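Local atomic coordinates of SAM-dependent methyltransferase (Pyrococcus horikoshii, PDB entry 1WZN), a protein that probably transfers a methyl group from S-adenosyl-L-methionine to an acceptor substrate, and binds the product S-adenosyl-L-homocysteine. Residues A[215-229]-A[239-251]. Numbering follows the deposited sequence.
Sequences VRLLAEKYFEKVKIY and NDMRYWIVGIAKS
The ring of Phe-223 lies with one face over Gly-247, whose CA stands 4.1 Å from the ring centroid, a CH-pi contact offset toward the rim, while Ala-249 N sits at the ring edge. The absence of a side chain at Gly-247 lets the ring lie close over the backbone. The carbonyl O of Tyr-229 lies at the edges of the Tyr-243 and Trp-244 rings, and Val-246 CG2 meets the Tyr-229 ring obliquely, 3.9 Å from CD2. On the face carrying Val-226 and Ile-228, Ile-245 fits tightly under helix 212-219: its CG1 is 3.3 Å from Val-215 CG1. Its chi2 of -63° bends CD1 back to lie 3.5 Å from Ile-228 CG1, while CG2 reaches Val-226 CG1. Replacing Ile-245 with alanine would probably open a gap between helix and strands, leaving Val-215 and Ile-228 without their shared neighbour. Backbone hydrogen bonds join the antiparallel strands, among them Ile-248 N to Lys-225 O at 2.8 Å. A classic beta bulge sets Glu-224 and Lys-225 together opposite Ile-248; beside it a water accepts from Lys-250 N and NZ and, weakly, from Glu-224 N. Strand 242-248 also pairs with strand 139-146, and the hairpin with edge strand 225-230 completes the 3-2-1-4-5-7-6 sheet of the Rossmann-like class I methyltransferase fold.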
loop_
_atom_site.group_PDB
_atom_site.type_symbol
_atom_site.label_atom_id
_atom_site.label_comp_id
_atom_site.label_asym_id
_atom_site.label_seq_id
_atom_site.Cartn_x
_atom_site.Cartn_y
_atom_site.Cartn_z
ATOM N N VAL A 215 6.822 10.507 28.281
ATOM C CA VAL A 215 5.929 11.256 29.151
ATOM C C VAL A 215 6.167 10.882 30.611
ATOM O O VAL A 215 6.197 11.757 31.475
ATOM C CB VAL A 215 4.456 11.013 28.782
ATOM C CG1 VAL A 215 3.553 11.886 29.657
ATOM C CG2 VAL A 215 4.233 11.353 27.309
ATOM N N ARG A 216 6.345 9.593 30.887
ATOM C CA ARG A 216 6.592 9.155 32.258
ATOM C C ARG A 216 7.877 9.773 32.807
ATOM O O ARG A 216 7.901 10.268 33.938
ATOM C CB ARG A 216 6.670 7.626 32.348
ATOM C CG ARG A 216 7.103 7.136 33.728
ATOM C CD ARG A 216 6.948 5.632 33.916
ATOM N NE ARG A 216 7.774 4.852 32.999
ATOM C CZ ARG A 216 9.098 4.931 32.921
ATOM N NH1 ARG A 216 9.771 5.762 33.707
ATOM N NH2 ARG A 216 9.751 4.174 32.054
ATOM N N LEU A 217 8.941 9.752 32.008
ATOM C CA LEU A 217 10.222 10.323 32.421
ATOM C C LEU A 217 10.096 11.817 32.695
ATOM O O LEU A 217 10.728 12.350 33.608
ATOM C CB LEU A 217 11.286 10.105 31.339
ATOM C CG LEU A 217 11.761 8.676 31.078
ATOM C CD1 LEU A 217 12.667 8.669 29.854
ATOM C CD2 LEU A 217 12.498 8.139 32.304
ATOM N N LEU A 218 9.288 12.502 31.894
ATOM C CA LEU A 218 9.104 13.932 32.085
ATOM C C LEU A 218 8.207 14.210 33.291
ATOM O O LEU A 218 8.401 15.194 33.997
ATOM C CB LEU A 218 8.504 14.559 30.822
ATOM C CG LEU A 218 9.427 14.551 29.598
ATOM C CD1 LEU A 218 8.631 14.857 28.339
ATOM C CD2 LEU A 218 10.540 15.565 29.797
ATOM N N ALA A 219 7.243 13.326 33.530
ATOM C CA ALA A 219 6.297 13.479 34.638
ATOM C C ALA A 219 6.837 13.065 36.009
ATOM O O ALA A 219 6.499 13.683 37.021
ATOM C CB ALA A 219 5.031 12.696 34.339
ATOM N N GLU A 220 7.660 12.019 36.050
ATOM C CA GLU A 220 8.210 11.545 37.321
ATOM C C GLU A 220 9.005 12.627 38.037
ATOM O O GLU A 220 9.265 12.532 39.232
ATOM C CB GLU A 220 9.094 10.311 37.106
ATOM C CG GLU A 220 8.338 9.104 36.571
ATOM C CD GLU A 220 9.206 7.861 36.460
ATOM O OE1 GLU A 220 10.388 7.994 36.069
ATOM O OE2 GLU A 220 8.698 6.755 36.749
ATOM N N LYS A 221 9.383 13.662 37.300
ATOM C CA LYS A 221 10.144 14.758 37.873
ATOM C C LYS A 221 9.249 15.684 38.707
ATOM O O LYS A 221 9.750 16.507 39.473
ATOM C CB LYS A 221 10.803 15.563 36.750
ATOM C CG LYS A 221 11.595 14.719 35.743
ATOM C CD LYS A 221 12.166 15.588 34.624
ATOM C CE LYS A 221 13.050 14.781 33.676
ATOM N NZ LYS A 221 14.214 14.162 34.379
ATOM N N TYR A 222 7.932 15.533 38.579
ATOM C CA TYR A 222 6.994 16.413 39.282
ATOM C C TYR A 222 5.956 15.743 40.179
ATOM O O TYR A 222 5.301 16.411 40.979
ATOM C CB TYR A 222 6.284 17.291 38.249
ATOM C CG TYR A 222 7.247 18.083 37.401
ATOM C CD1 TYR A 222 7.875 19.219 37.906
ATOM C CD2 TYR A 222 7.585 17.659 36.111
ATOM C CE1 TYR A 222 8.813 19.912 37.157
ATOM C CE2 TYR A 222 8.526 18.349 35.351
ATOM C CZ TYR A 222 9.136 19.474 35.881
ATOM O OH TYR A 222 10.070 20.165 35.144
ATOM N N PHE A 223 5.793 14.433 40.037
ATOM C CA PHE A 223 4.837 13.684 40.847
ATOM C C PHE A 223 5.588 12.569 41.555
ATOM O O PHE A 223 6.539 12.013 41.002
ATOM C CB PHE A 223 3.755 13.080 39.953
ATOM C CG PHE A 223 3.032 14.093 39.122
ATOM C CD1 PHE A 223 1.955 14.800 39.646
ATOM C CD2 PHE A 223 3.452 14.370 37.822
ATOM C CE1 PHE A 223 1.304 15.770 38.890
ATOM C CE2 PHE A 223 2.806 15.345 37.053
ATOM C CZ PHE A 223 1.731 16.044 37.590
ATOM N N GLU A 224 5.165 12.232 42.768
ATOM C CA GLU A 224 5.841 11.172 43.502
ATOM C C GLU A 224 5.791 9.863 42.736
ATOM O O GLU A 224 6.781 9.134 42.663
ATOM C CB GLU A 224 5.209 10.952 44.870
ATOM C CG GLU A 224 5.988 9.939 45.689
ATOM C CD GLU A 224 5.388 9.695 47.046
ATOM O OE1 GLU A 224 4.221 9.256 47.105
ATOM O OE2 GLU A 224 6.087 9.942 48.051
ATOM N N LYS A 225 4.626 9.560 42.175
ATOM C CA LYS A 225 4.463 8.336 41.412
ATOM C C LYS A 225 3.715 8.595 40.116
ATOM O O LYS A 225 2.768 9.385 40.075
ATOM C CB LYS A 225 3.714 7.289 42.235
ATOM C CG LYS A 225 3.597 5.951 41.528
ATOM C CD LYS A 225 3.170 4.844 42.467
ATOM C CE LYS A 225 3.256 3.501 41.765
ATOM N NZ LYS A 225 4.616 3.276 41.192
ATOM N N VAL A 226 4.152 7.928 39.054
ATOM C CA VAL A 226 3.518 8.078 37.753
ATOM C C VAL A 226 3.169 6.700 37.227
ATOM O O VAL A 226 3.949 5.754 37.360
ATOM C CB VAL A 226 4.452 8.775 36.739
ATOM C CG1 VAL A 226 3.806 8.787 35.358
ATOM C CG2 VAL A 226 4.733 10.195 37.179
ATOM N N LYS A 227 1.979 6.580 36.657
ATOM C CA LYS A 227 1.544 5.318 36.100
ATOM C C LYS A 227 1.172 5.523 34.641
ATOM O O LYS A 227 0.764 6.614 34.241
ATOM C CB LYS A 227 0.347 4.781 36.882
ATOM C CG LYS A 227 0.682 4.447 38.330
ATOM C CD LYS A 227 -0.501 3.837 39.045
ATOM C CE LYS A 227 -0.078 3.189 40.354
ATOM N NZ LYS A 227 1.203 2.430 40.224
ATOM N N ILE A 228 1.349 4.475 33.847
ATOM C CA ILE A 228 1.004 4.518 32.434
ATOM C C ILE A 228 -0.010 3.409 32.226
ATOM O O ILE A 228 0.277 2.242 32.497
ATOM C CB ILE A 228 2.237 4.249 31.536
ATOM C CG1 ILE A 228 3.327 5.279 31.827
ATOM C CG2 ILE A 228 1.836 4.319 30.061
ATOM C CD1 ILE A 228 4.612 5.052 31.046
ATOM N N TYR A 229 -1.206 3.775 31.773
ATOM C CA TYR A 229 -2.262 2.799 31.531
ATOM C C TYR A 229 -2.654 2.862 30.065
ATOM O O TYR A 229 -2.281 3.793 29.354
ATOM C CB TYR A 229 -3.510 3.102 32.376
ATOM C CG TYR A 229 -3.319 3.040 33.877
ATOM C CD1 TYR A 229 -2.595 2.005 34.469
ATOM C CD2 TYR A 229 -3.904 3.995 34.709
ATOM C CE1 TYR A 229 -2.459 1.922 35.854
ATOM C CE2 TYR A 229 -3.778 3.924 36.096
ATOM C CZ TYR A 229 -3.055 2.886 36.663
ATOM O OH TYR A 229 -2.925 2.813 38.029
ATOM N N ASN A 239 -0.091 -4.200 22.995
ATOM C CA ASN A 239 -0.673 -3.584 21.813
ATOM C C ASN A 239 -1.646 -2.421 22.008
ATOM O O ASN A 239 -2.292 -1.999 21.049
ATOM C CB ASN A 239 -1.320 -4.673 20.953
ATOM C CG ASN A 239 -0.326 -5.757 20.550
ATOM O OD1 ASN A 239 0.701 -5.475 19.932
ATOM N ND2 ASN A 239 -0.626 -6.999 20.910
ATOM N N ASP A 240 -1.749 -1.889 23.226
ATOM C CA ASP A 240 -2.648 -0.756 23.461
ATOM C C ASP A 240 -2.238 0.395 22.545
ATOM O O ASP A 240 -1.048 0.591 22.288
ATOM C CB ASP A 240 -2.584 -0.285 24.920
ATOM C CG ASP A 240 -3.134 -1.311 25.898
ATOM O OD1 ASP A 240 -3.976 -2.143 25.495
ATOM O OD2 ASP A 240 -2.735 -1.272 27.082
ATOM N N MET A 241 -3.217 1.158 22.064
ATOM C CA MET A 241 -2.936 2.273 21.164
ATOM C C MET A 241 -3.249 3.665 21.709
ATOM O O MET A 241 -2.906 4.669 21.085
ATOM C CB MET A 241 -3.649 2.063 19.823
ATOM C CG MET A 241 -2.964 1.040 18.919
ATOM S SD MET A 241 -1.249 1.500 18.505
ATOM C CE MET A 241 -1.517 2.610 17.118
ATOM N N ARG A 242 -3.922 3.738 22.852
ATOM C CA ARG A 242 -4.189 5.035 23.470
ATOM C C ARG A 242 -3.665 4.908 24.893
ATOM O O ARG A 242 -3.902 3.907 25.565
ATOM C CB ARG A 242 -5.676 5.389 23.468
ATOM C CG ARG A 242 -5.938 6.782 24.056
ATOM C CD ARG A 242 -7.211 7.402 23.502
ATOM N NE ARG A 242 -8.405 6.662 23.892
ATOM C CZ ARG A 242 -9.241 7.041 24.854
ATOM N NH1 ARG A 242 -9.016 8.162 25.528
ATOM N NH2 ARG A 242 -10.306 6.302 25.134
ATOM N N TYR A 243 -2.938 5.918 25.347
ATOM C CA TYR A 243 -2.340 5.859 26.668
ATOM C C TYR A 243 -2.849 6.903 27.636
ATOM O O TYR A 243 -3.339 7.960 27.235
ATOM C CB TYR A 243 -0.825 6.000 26.532
ATOM C CG TYR A 243 -0.283 5.129 25.426
ATOM C CD1 TYR A 243 -0.345 3.745 25.522
ATOM C CD2 TYR A 243 0.206 5.693 24.249
ATOM C CE1 TYR A 243 0.058 2.928 24.464
ATOM C CE2 TYR A 243 0.612 4.887 23.180
ATOM C CZ TYR A 243 0.529 3.506 23.297
ATOM O OH TYR A 243 0.878 2.702 22.237
ATOM N N TRP A 244 -2.726 6.581 28.915
ATOM C CA TRP A 244 -3.117 7.481 29.983
ATOM C C TRP A 244 -1.952 7.593 30.940
ATOM O O TRP A 244 -1.395 6.580 31.363
ATOM C CB TRP A 244 -4.318 6.943 30.755
ATOM C CG TRP A 244 -5.556 6.853 29.953
ATOM C CD1 TRP A 244 -5.901 5.860 29.081
ATOM C CD2 TRP A 244 -6.619 7.803 29.926
ATOM N NE1 TRP A 244 -7.123 6.135 28.514
ATOM C CE2 TRP A 244 -7.586 7.323 29.014
ATOM C CE3 TRP A 244 -6.852 9.019 30.582
ATOM C CZ2 TRP A 244 -8.770 8.016 28.743
ATOM C CZ3 TRP A 244 -8.030 9.709 30.309
ATOM C CH2 TRP A 244 -8.972 9.203 29.399
ATOM N N ILE A 245 -1.566 8.823 31.255
ATOM C CA ILE A 245 -0.505 9.057 32.214
ATOM C C ILE A 245 -1.216 9.555 33.467
ATOM O O ILE A 245 -2.042 10.466 33.398
ATOM C CB ILE A 245 0.489 10.133 31.733
ATOM C CG1 ILE A 245 1.273 9.617 30.521
ATOM C CG2 ILE A 245 1.444 10.499 32.861
ATOM C CD1 ILE A 245 2.133 8.405 30.807
ATOM N N VAL A 246 -0.922 8.930 34.598
ATOM C CA VAL A 246 -1.528 9.319 35.859
ATOM C C VAL A 246 -0.425 9.716 36.824
ATOM O O VAL A 246 0.450 8.911 37.150
ATOM C CB VAL A 246 -2.350 8.163 36.468
ATOM C CG1 VAL A 246 -2.881 8.564 37.847
ATOM C CG2 VAL A 246 -3.493 7.796 35.533
ATOM N N GLY A 247 -0.453 10.972 37.250
ATOM C CA GLY A 247 0.543 11.456 38.186
ATOM C C GLY A 247 -0.098 11.584 39.552
ATOM O O GLY A 247 -1.159 12.199 39.683
ATOM N N ILE A 248 0.537 11.008 40.569
ATOM C CA ILE A 248 0.001 11.062 41.928
ATOM C C ILE A 248 0.894 11.933 42.811
ATOM O O ILE A 248 2.090 11.665 42.969
ATOM C CB ILE A 248 -0.085 9.653 42.547
ATOM C CG1 ILE A 248 -0.795 8.708 41.579
ATOM C CG2 ILE A 248 -0.841 9.714 43.876
ATOM C CD1 ILE A 248 -0.625 7.241 41.912
ATOM N N ALA A 249 0.313 12.983 43.377
ATOM C CA ALA A 249 1.065 13.888 44.235
ATOM C C ALA A 249 1.372 13.231 45.580
ATOM O O ALA A 249 0.576 12.441 46.085
ATOM C CB ALA A 249 0.277 15.173 44.444
ATOM N N LYS A 250 2.532 13.551 46.147
ATOM C CA LYS A 250 2.934 13.006 47.446
ATOM C C LYS A 250 1.875 13.360 48.487
ATOM O O LYS A 250 1.323 14.458 48.460
ATOM C CB LYS A 250 4.274 13.605 47.887
ATOM C CG LYS A 250 5.487 13.093 47.132
ATOM C CD LYS A 250 6.786 13.724 47.638
ATOM C CE LYS A 250 6.969 15.142 47.113
ATOM N NZ LYS A 250 7.098 15.164 45.624
ATOM N N SER A 251 1.588 12.439 49.400
ATOM C CA SER A 251 0.595 12.715 50.433
ATOM C C SER A 251 1.171 12.602 51.843
ATOM O O SER A 251 2.208 11.924 52.013
ATOM C CB SER A 251 -0.609 11.778 50.279
ATOM O OG SER A 251 -0.223 10.416 50.296
HETATM O O HOH W 1 4.336 14.701 44.563
HETATM O O HOH W 2 2.703 9.679 49.376
#